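Local coordinates for ESX secretion system protein EccC (Thermomonospora curvata, PDB 4NH0) that forms part of the ESX (type VII) secretion system that exports EsxA and EsxB, and has weak ATPase activity that may drive translocation, at residues E425-L430 and Q459-G464; V340-K345 and I421-F426; M303-L308 and H472-I477. All coordinates share one frame; numbering follows the deposited sequence.

Contact 1: E425-L430 and Q459-G464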
loop_
_atom_site.group_PDB
_atom_site.type_symbol
_atom_site.label_atom_id
_atom_site.label_comp_id
_atom_site.label_asym_id
_atom_site.label_seq_id
_atom_site.Cartn_x
_atom_site.Cartn_y
_atom_site.Cartn_z
ATOM N N GLU A 425 5.611 -21.602 34.089
ATOM C CA GLU A 425 5.289 -20.271 34.603
ATOM C C GLU A 425 3.895 -19.805 34.198
ATOM O O GLU A 425 3.706 -18.652 33.813
ATOM C CB GLU A 425 6.327 -19.250 34.132
ATOM C CG GLU A 425 7.724 -19.505 34.661
ATOM C CD GLU A 425 7.774 -19.525 36.173
ATOM O OE1 GLU A 425 8.673 -20.190 36.726
ATOM O OE2 GLU A 425 6.914 -18.877 36.808
ATOM N N PHE A 426 2.919 -20.702 34.292
ATOM C CA PHE A 426 1.548 -20.369 33.931
ATOM C C PHE A 426 0.931 -19.417 34.949
ATOM O O PHE A 426 -0.059 -18.745 34.662
ATOM C CB PHE A 426 0.698 -21.633 33.815
ATOM C CG PHE A 426 0.286 -22.211 35.137
ATOM C CD1 PHE A 426 1.184 -22.930 35.906
ATOM C CD2 PHE A 426 -1.004 -22.040 35.609
ATOM C CE1 PHE A 426 0.805 -23.462 37.120
ATOM C CE2 PHE A 426 -1.389 -22.570 36.821
ATOM C CZ PHE A 426 -0.483 -23.283 37.577
ATOM N N SER A 427 1.520 -19.369 36.139
ATOM C CA SER A 427 1.028 -18.505 37.205
ATOM C C SER A 427 1.197 -17.034 36.850
ATOM O O SER A 427 0.247 -16.256 36.928
ATOM C CB SER A 427 1.746 -18.811 38.518
ATOM O OG SER A 427 1.316 -17.944 39.551
ATOM N N GLU A 428 2.409 -16.655 36.459
ATOM C CA GLU A 428 2.680 -15.273 36.083
ATOM C C GLU A 428 2.250 -15.004 34.645
ATOM O O GLU A 428 2.409 -13.895 34.137
ATOM C CB GLU A 428 4.161 -14.939 36.272
ATOM C CG GLU A 428 4.417 -13.952 37.403
ATOM C CD GLU A 428 5.885 -13.624 37.578
ATOM O OE1 GLU A 428 6.727 -14.303 36.956
ATOM O OE2 GLU A 428 6.198 -12.684 38.340
ATOM N N LEU A 429 1.707 -16.027 33.995
ATOM C CA LEU A 429 1.103 -15.860 32.681
ATOM C C LEU A 429 -0.339 -15.403 32.858
ATOM O O LEU A 429 -0.797 -14.482 32.183
ATOM C CB LEU A 429 1.171 -17.163 31.879
ATOM C CG LEU A 429 0.708 -17.151 30.417
ATOM C CD1 LEU A 429 1.486 -18.178 29.614
ATOM C CD2 LEU A 429 -0.785 -17.423 30.295
ATOM N N LEU A 430 -1.047 -16.053 33.776
ATOM C CA LEU A 430 -2.437 -15.714 34.059
ATOM C C LEU A 430 -2.551 -14.349 34.726
ATOM O O LEU A 430 -3.557 -13.660 34.576
ATOM C CB LEU A 430 -3.083 -16.785 34.940
ATOM C CG LEU A 430 -3.351 -18.136 34.277
ATOM C CD1 LEU A 430 -3.990 -19.100 35.261
ATOM C CD2 LEU A 430 -4.228 -17.960 33.051
ATOM N N GLN A 459 6.951 -21.573 39.062
ATOM C CA GLN A 459 7.896 -21.363 40.147
ATOM C C GLN A 459 7.154 -21.176 41.462
ATOM O O GLN A 459 7.553 -21.711 42.495
ATOM C CB GLN A 459 8.779 -20.150 39.856
ATOM C CG GLN A 459 9.796 -19.834 40.931
ATOM C CD GLN A 459 10.665 -18.649 40.563
ATOM O OE1 GLN A 459 11.288 -18.630 39.502
ATOM N NE2 GLN A 459 10.705 -17.650 41.437
ATOM N N ARG A 460 6.065 -20.418 41.410
ATOM C CA ARG A 460 5.250 -20.164 42.592
ATOM C C ARG A 460 3.777 -19.997 42.225
ATOM O O ARG A 460 3.447 -19.537 41.132
ATOM C CB ARG A 460 5.755 -18.925 43.335
ATOM C CG ARG A 460 4.955 -18.604 44.578
ATOM C CD ARG A 460 5.585 -17.528 45.427
ATOM N NE ARG A 460 7.003 -17.347 45.143
ATOM C CZ ARG A 460 7.741 -16.383 45.681
ATOM N NH1 ARG A 460 7.191 -15.531 46.534
ATOM N NH2 ARG A 460 9.027 -16.277 45.376
ATOM N N LEU A 461 2.898 -20.367 43.152
ATOM C CA LEU A 461 1.462 -20.374 42.908
ATOM C C LEU A 461 0.669 -19.666 44.008
ATOM O O LEU A 461 1.095 -19.616 45.161
ATOM C CB LEU A 461 0.976 -21.817 42.777
ATOM C CG LEU A 461 -0.372 -22.065 42.107
ATOM C CD1 LEU A 461 -0.292 -21.700 40.640
ATOM C CD2 LEU A 461 -0.792 -23.515 42.282
ATOM N N GLU A 462 -0.479 -19.105 43.635
ATOM C CA GLU A 462 -1.468 -18.634 44.600
ATOM C C GLU A 462 -2.820 -19.278 44.274
ATOM O O GLU A 462 -3.131 -19.530 43.109
ATOM C CB GLU A 462 -1.574 -17.110 44.602
ATOM C CG GLU A 462 -0.316 -16.383 44.153
ATOM C CD GLU A 462 -0.189 -15.010 44.784
ATOM O OE1 GLU A 462 -1.179 -14.547 45.383
ATOM O OE2 GLU A 462 0.895 -14.397 44.681
ATOM N N GLU A 463 -3.615 -19.537 45.310
ATOM C CA GLU A 463 -4.792 -20.409 45.220
ATOM C C GLU A 463 -5.834 -19.978 44.192
ATOM O O GLU A 463 -6.541 -20.824 43.621
ATOM C CB GLU A 463 -5.443 -20.542 46.607
ATOM C CG GLU A 463 -6.000 -19.252 47.207
ATOM C CD GLU A 463 -6.600 -19.470 48.591
ATOM O OE1 GLU A 463 -7.004 -20.615 48.883
ATOM O OE2 GLU A 463 -6.655 -18.507 49.390
ATOM N N GLY A 464 -5.907 -18.675 43.939
ATOM C CA GLY A 464 -6.883 -18.149 43.008
ATOM C C GLY A 464 -6.663 -18.586 41.573
ATOM O O GLY A 464 -7.609 -18.652 40.787
#
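E425 meets the start of the 459-464 loop with its carboxylate: OE1 lies 3.2 Å from the backbone N of Q459, a weak and bent hydrogen bond, and also rests against Q459 CB. In E425 a chi2 of -58° folds CD back, leaving the chain bent rather than extended. The Q459 chain instead runs extended to its amide, whose plane stands 83° from that of the carboxylate. F426 meets the loop two residues on, at L461; CZ, the far tip of the ring, approaches L461 CD1 at 3.5 Å, with CE1 and CE2 farther back at 4.1 Å, and the methyl stands oblique to the ring, nearest CZ. Between these two contacts S427 holds OG anti to its backbone N (chi1 178°) and gives a weak hydrogen bond to R460 O at 3.1 Å. In this P-loop NTPase domain, FtsK 1, E425 is inferred to be an active-site residue; it directly follows strand 418-424, a position consistent with the catalytic glutamate that follows the Walker B strand, and the 459-464 loop leaves the end of neighbouring strand 452-458. An alanine at E425 lacks the carboxylate, and the Q459 N-H would probably lose this acceptor and K317 a distant, weak ion-pair partner. R460 O also accepts from S458 OG, while L308 and I310 of strand 306-310 pack against L461, and L308 against F426 as well.

Contact 2: V340-K345 and I421-F426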
loop_
_atom_site.group_PDB
_atom_site.type_symbol
_atom_site.label_atom_id
_atom_site.label_comp_id
_atom_site.label_asym_id
_atom_site.label_seq_id
_atom_site.Cartn_x
_atom_site.Cartn_y
_atom_site.Cartn_z
ATOM N N VAL A 340 4.315 -29.896 22.849
ATOM C CA VAL A 340 4.272 -28.447 22.711
ATOM C C VAL A 340 4.885 -27.843 23.967
ATOM O O VAL A 340 4.236 -27.757 25.008
ATOM C CB VAL A 340 2.843 -27.916 22.513
ATOM C CG1 VAL A 340 2.849 -26.397 22.457
ATOM C CG2 VAL A 340 2.239 -28.488 21.245
ATOM N N LEU A 341 6.146 -27.445 23.864
ATOM C CA LEU A 341 6.892 -26.969 25.019
ATOM C C LEU A 341 6.818 -25.452 25.134
ATOM O O LEU A 341 7.305 -24.728 24.268
ATOM C CB LEU A 341 8.345 -27.433 24.927
ATOM C CG LEU A 341 8.478 -28.934 24.658
ATOM C CD1 LEU A 341 9.932 -29.341 24.496
ATOM C CD2 LEU A 341 7.812 -29.734 25.766
ATOM N N VAL A 342 6.201 -24.978 26.212
ATOM C CA VAL A 342 5.956 -23.553 26.389
ATOM C C VAL A 342 6.533 -23.022 27.697
ATOM O O VAL A 342 6.304 -23.590 28.763
ATOM C CB VAL A 342 4.447 -23.243 26.353
ATOM C CG1 VAL A 342 4.203 -21.754 26.519
ATOM C CG2 VAL A 342 3.831 -23.747 25.059
ATOM N N ASP A 343 7.285 -21.930 27.604
ATOM C CA ASP A 343 7.780 -21.231 28.783
ATOM C C ASP A 343 7.415 -19.755 28.682
ATOM O O ASP A 343 7.787 -19.084 27.721
ATOM C CB ASP A 343 9.293 -21.403 28.928
ATOM C CG ASP A 343 9.788 -21.076 30.325
ATOM O OD1 ASP A 343 9.068 -20.382 31.071
ATOM O OD2 ASP A 343 10.902 -21.516 30.679
ATOM N N PHE A 344 6.683 -19.256 29.673
ATOM C CA PHE A 344 6.224 -17.872 29.660
ATOM C C PHE A 344 7.386 -16.890 29.750
ATOM O O PHE A 344 7.410 -15.878 29.050
ATOM C CB PHE A 344 5.241 -17.622 30.803
ATOM C CG PHE A 344 4.791 -16.195 30.910
ATOM C CD1 PHE A 344 3.938 -15.652 29.965
ATOM C CD2 PHE A 344 5.218 -15.397 31.957
ATOM C CE1 PHE A 344 3.522 -14.340 30.060
ATOM C CE2 PHE A 344 4.804 -14.083 32.056
ATOM C CZ PHE A 344 3.955 -13.555 31.106
ATOM N N LYS A 345 8.347 -17.194 30.616
ATOM C CA LYS A 345 9.530 -16.355 30.762
ATOM C C LYS A 345 10.707 -16.965 30.005
ATOM O O LYS A 345 10.655 -18.121 29.589
ATOM C CB LYS A 345 9.875 -16.164 32.242
ATOM C CG LYS A 345 8.668 -15.822 33.109
ATOM C CD LYS A 345 9.075 -15.382 34.506
ATOM C CE LYS A 345 10.155 -14.312 34.459
ATOM N NZ LYS A 345 10.418 -13.728 35.803
ATOM N N ILE A 421 1.237 -31.022 26.358
ATOM C CA ILE A 421 1.521 -29.597 26.445
ATOM C C ILE A 421 2.148 -29.238 27.785
ATOM O O ILE A 421 1.539 -29.423 28.837
ATOM C CB ILE A 421 0.252 -28.759 26.242
ATOM C CG1 ILE A 421 -0.427 -29.137 24.926
ATOM C CG2 ILE A 421 0.586 -27.278 26.264
ATOM C CD1 ILE A 421 -1.709 -28.383 24.666
ATOM N N VAL A 422 3.371 -28.725 27.736
ATOM C CA VAL A 422 4.088 -28.329 28.940
ATOM C C VAL A 422 4.226 -26.813 29.008
ATOM O O VAL A 422 5.058 -26.227 28.317
ATOM C CB VAL A 422 5.482 -28.971 29.000
ATOM C CG1 VAL A 422 6.140 -28.685 30.336
ATOM C CG2 VAL A 422 5.382 -30.468 28.766
ATOM N N LEU A 423 3.405 -26.181 29.840
ATOM C CA LEU A 423 3.434 -24.731 29.979
ATOM C C LEU A 423 4.070 -24.337 31.306
ATOM O O LEU A 423 3.482 -24.535 32.369
ATOM C CB LEU A 423 2.019 -24.155 29.868
ATOM C CG LEU A 423 1.856 -22.703 29.403
ATOM C CD1 LEU A 423 0.420 -22.449 28.983
ATOM C CD2 LEU A 423 2.271 -21.707 30.474
ATOM N N ASP A 424 5.273 -23.777 31.238
ATOM C CA ASP A 424 5.978 -23.335 32.433
ATOM C C ASP A 424 5.574 -21.909 32.795
ATOM O O ASP A 424 5.233 -21.115 31.918
ATOM C CB ASP A 424 7.492 -23.422 32.229
ATOM C CG ASP A 424 8.257 -23.481 33.538
ATOM O OD1 ASP A 424 7.688 -23.108 34.584
ATOM O OD2 ASP A 424 9.433 -23.900 33.520
ATOM N N GLU A 425 5.611 -21.602 34.089
ATOM C CA GLU A 425 5.289 -20.271 34.603
ATOM C C GLU A 425 3.895 -19.805 34.198
ATOM O O GLU A 425 3.706 -18.652 33.813
ATOM C CB GLU A 425 6.327 -19.250 34.132
ATOM C CG GLU A 425 7.724 -19.505 34.661
ATOM C CD GLU A 425 7.774 -19.525 36.173
ATOM O OE1 GLU A 425 8.673 -20.190 36.726
ATOM O OE2 GLU A 425 6.914 -18.877 36.808
ATOM N N PHE A 426 2.919 -20.702 34.292
ATOM C CA PHE A 426 1.548 -20.369 33.931
ATOM C C PHE A 426 0.931 -19.417 34.949
ATOM O O PHE A 426 -0.059 -18.745 34.662
ATOM C CB PHE A 426 0.698 -21.633 33.815
ATOM C CG PHE A 426 0.286 -22.211 35.137
ATOM C CD1 PHE A 426 1.184 -22.930 35.906
ATOM C CD2 PHE A 426 -1.004 -22.040 35.609
ATOM C CE1 PHE A 426 0.805 -23.462 37.120
ATOM C CE2 PHE A 426 -1.389 -22.570 36.821
ATOM C CZ PHE A 426 -0.483 -23.283 37.577
#
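V340 O accepts the N-H of V422 at 3.0 Å, the first rung of a parallel ladder between strands 337-343 and 418-424, whose short segments run 6° apart. The pair belongs to the parallel core of the P-loop NTPase (FtsK) fold, and strand 418-424 ends in the hydrophobic-run-plus-acid pattern of a Walker B motif. V340 lies beside I421 on one sheet face, V340 CB facing I421 CG1. L341 is on the opposite face, side by side with V422 and pointing the same way; its CD2 meets V422 CG2 at 3.9 Å, and helix 317-329 packs there through V325 and L321. V342 uses both its N and its O toward strand 418-424: its N donates to V422 O at 2.7 Å, almost in line with that carbonyl, and its O receives D424 N in a nearly straight bond. V342 CG1, anti to the backbone N, meets L423 CG at 3.8 Å, the side chains crossing at a slant. D343 and D424 then stand side by side with carboxylate planes 14° apart, and their OD2 atoms come within 4.0 Å of each other. The like charges are probably eased by K317 of the Walker A motif, whose NZ forms a salt bridge with D424 OD2. At F344 the strands part: its N still donates to D424 O, from above the carbonyl plane, while CB packs on E425 O and CB. K345 closes an Asx turn, its N meeting D343 OD1 at 3.3 Å from 49° above the carboxylate plane, and its CG lies 4.1 Å from E425 CG.

Contact 3: M303-L308 and H472-I477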
loop_
_atom_site.group_PDB
_atom_site.type_symbol
_atom_site.label_atom_id
_atom_site.label_comp_id
_atom_site.label_asym_id
_atom_site.label_seq_id
_atom_site.Cartn_x
_atom_site.Cartn_y
_atom_site.Cartn_z
ATOM N N MET A 303 -3.802 -41.571 37.399
ATOM C CA MET A 303 -3.249 -40.222 37.521
ATOM C C MET A 303 -3.797 -39.231 36.492
ATOM O O MET A 303 -3.225 -38.163 36.293
ATOM C CB MET A 303 -1.721 -40.274 37.443
ATOM C CG MET A 303 -1.070 -40.794 38.716
ATOM S SD MET A 303 0.720 -40.958 38.607
ATOM C CE MET A 303 0.870 -42.665 38.094
ATOM N N GLY A 304 -4.907 -39.588 35.853
ATOM C CA GLY A 304 -5.624 -38.685 34.967
ATOM C C GLY A 304 -4.856 -38.127 33.784
ATOM O O GLY A 304 -3.665 -38.388 33.622
ATOM N N PRO A 305 -5.545 -37.347 32.939
ATOM C CA PRO A 305 -4.957 -36.757 31.733
ATOM C C PRO A 305 -4.003 -35.604 32.030
ATOM O O PRO A 305 -2.926 -35.533 31.441
ATOM C CB PRO A 305 -6.180 -36.249 30.956
ATOM C CG PRO A 305 -7.362 -36.925 31.583
ATOM C CD PRO A 305 -6.992 -37.101 33.016
ATOM N N HIS A 306 -4.396 -34.715 32.937
ATOM C CA HIS A 306 -3.642 -33.490 33.175
ATOM C C HIS A 306 -3.088 -33.415 34.592
ATOM O O HIS A 306 -3.582 -34.085 35.498
ATOM C CB HIS A 306 -4.527 -32.277 32.897
ATOM C CG HIS A 306 -5.464 -32.472 31.747
ATOM N ND1 HIS A 306 -5.070 -32.336 30.434
ATOM C CD2 HIS A 306 -6.776 -32.803 31.713
ATOM C CE1 HIS A 306 -6.100 -32.571 29.641
ATOM N NE2 HIS A 306 -7.148 -32.856 30.392
ATOM N N GLY A 307 -2.061 -32.591 34.777
ATOM C CA GLY A 307 -1.425 -32.453 36.073
ATOM C C GLY A 307 -0.734 -31.122 36.293
ATOM O O GLY A 307 -0.633 -30.303 35.380
ATOM N N LEU A 308 -0.251 -30.914 37.513
ATOM C CA LEU A 308 0.365 -29.650 37.897
ATOM C C LEU A 308 1.678 -29.868 38.644
ATOM O O LEU A 308 1.804 -30.799 39.437
ATOM C CB LEU A 308 -0.607 -28.833 38.755
ATOM C CG LEU A 308 -0.077 -27.616 39.514
ATOM C CD1 LEU A 308 -1.024 -26.443 39.365
ATOM C CD2 LEU A 308 0.112 -27.956 40.982
ATOM N N HIS A 472 -9.688 -30.606 37.222
ATOM C CA HIS A 472 -9.157 -31.277 36.041
ATOM C C HIS A 472 -7.702 -31.706 36.210
ATOM O O HIS A 472 -7.219 -32.580 35.491
ATOM C CB HIS A 472 -9.291 -30.368 34.818
ATOM C CG HIS A 472 -10.684 -29.868 34.590
ATOM N ND1 HIS A 472 -11.164 -28.713 35.168
ATOM C CD2 HIS A 472 -11.703 -30.372 33.854
ATOM C CE1 HIS A 472 -12.416 -28.524 34.793
ATOM N NE2 HIS A 472 -12.767 -29.516 33.996
ATOM N N LEU A 473 -7.007 -31.087 37.155
ATOM C CA LEU A 473 -5.619 -31.443 37.426
ATOM C C LEU A 473 -5.552 -32.660 38.340
ATOM O O LEU A 473 -5.681 -32.543 39.555
ATOM C CB LEU A 473 -4.876 -30.261 38.047
ATOM C CG LEU A 473 -4.674 -29.082 37.093
ATOM C CD1 LEU A 473 -4.018 -27.910 37.799
ATOM C CD2 LEU A 473 -3.853 -29.514 35.891
ATOM N N SER A 474 -5.352 -33.828 37.743
ATOM C CA SER A 474 -5.360 -35.079 38.491
ATOM C C SER A 474 -4.117 -35.238 39.357
ATOM O O SER A 474 -4.192 -35.144 40.581
ATOM C CB SER A 474 -5.485 -36.264 37.536
ATOM O OG SER A 474 -6.549 -36.066 36.622
ATOM N N TYR A 475 -2.975 -35.484 38.724
ATOM C CA TYR A 475 -1.734 -35.671 39.465
ATOM C C TYR A 475 -1.089 -34.334 39.799
ATOM O O TYR A 475 -1.231 -33.364 39.057
ATOM C CB TYR A 475 -0.755 -36.554 38.683
ATOM C CG TYR A 475 -0.266 -35.978 37.369
ATOM C CD1 TYR A 475 -1.000 -36.139 36.202
ATOM C CD2 TYR A 475 0.941 -35.297 37.292
ATOM C CE1 TYR A 475 -0.553 -35.630 35.001
ATOM C CE2 TYR A 475 1.394 -34.780 36.092
ATOM C CZ TYR A 475 0.642 -34.950 34.951
ATOM O OH TYR A 475 1.085 -34.439 33.755
ATOM N N ARG A 476 -0.390 -34.285 40.927
ATOM C CA ARG A 476 0.258 -33.058 41.368
ATOM C C ARG A 476 1.666 -33.345 41.874
ATOM O O ARG A 476 1.852 -34.120 42.810
ATOM C CB ARG A 476 -0.575 -32.378 42.459
ATOM C CG ARG A 476 -1.915 -31.843 41.975
ATOM C CD ARG A 476 -2.674 -31.138 43.083
ATOM N NE ARG A 476 -3.991 -30.680 42.654
ATOM C CZ ARG A 476 -4.899 -30.137 43.457
ATOM N NH1 ARG A 476 -4.640 -29.973 44.749
ATOM N NH2 ARG A 476 -6.071 -29.754 42.969
ATOM N N ILE A 477 2.654 -32.724 41.240
ATOM C CA ILE A 477 4.041 -32.890 41.647
ATOM C C ILE A 477 4.521 -31.663 42.407
ATOM O O ILE A 477 4.638 -30.577 41.840
ATOM C CB ILE A 477 4.966 -33.132 40.443
ATOM C CG1 ILE A 477 4.558 -34.406 39.705
ATOM C CG2 ILE A 477 6.413 -33.226 40.893
ATOM C CD1 ILE A 477 5.493 -34.790 38.586
#
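Strands 306-308 and 473-477 run in the same direction but are splayed by 44°, joined by hydrogen bonds from S474 N to H306 O and from L308 N to Y475 O. A further bond runs from I477 N to L308 O at 2.8 Å. A CH-pi contact forms where G307 CA sits 3.4 Å from the centroid of the Y475 ring, 12° off its normal, over the centre of one face. Y475 CG takes the crowded position between backbone N and carbonyl carbon (chi1 64°), starting the ring toward the glycine. M303 O comes to the Y475 ring edge in plane, 3.0 Å from CD1. S474 OG lies against G304 CA, and L473 sends CD1 onto L308 CB and CD2 onto G307 O. H306 presents its ring edge to H472 O, while its ND1 is bonded to L454 N of strand 452-458. The contact thus sits in the middle of the FtsK 1 sheet, where strand 306-310 leads into the predicted ATP-binding loop. R476 carries its guanidinium to D470, beyond the strands. G307 lets the Y475 ring rest on main chain; a side chain at either glycine is likely to be excluded, at G307 by Y475 and at G304 by S474, and the positive phi of G304 also favours glycine.

How the contacts relate
Strand 418-424 of contact 2 runs into helix 427-430 of contact 1, and the two contacts share E425 and F426, their centres 12 Å apart; L429 CD1 packs on F344 CD1 at 3.5 Å. The centre of contact 3 is 16 Å from each of the other centres, farther across the sheet it shares with contact 2, and is tied to both by F426, whose CZ meets L308 CD1 at 3.7 Å. Contacts 1 and 2 approach the predicted ATP site of FtsK 1: the Q459 side chain is about 3 Å from that of T313 and that of D424 about 3 Å from K317. The L308 side chain is about 11 Å from that of E425.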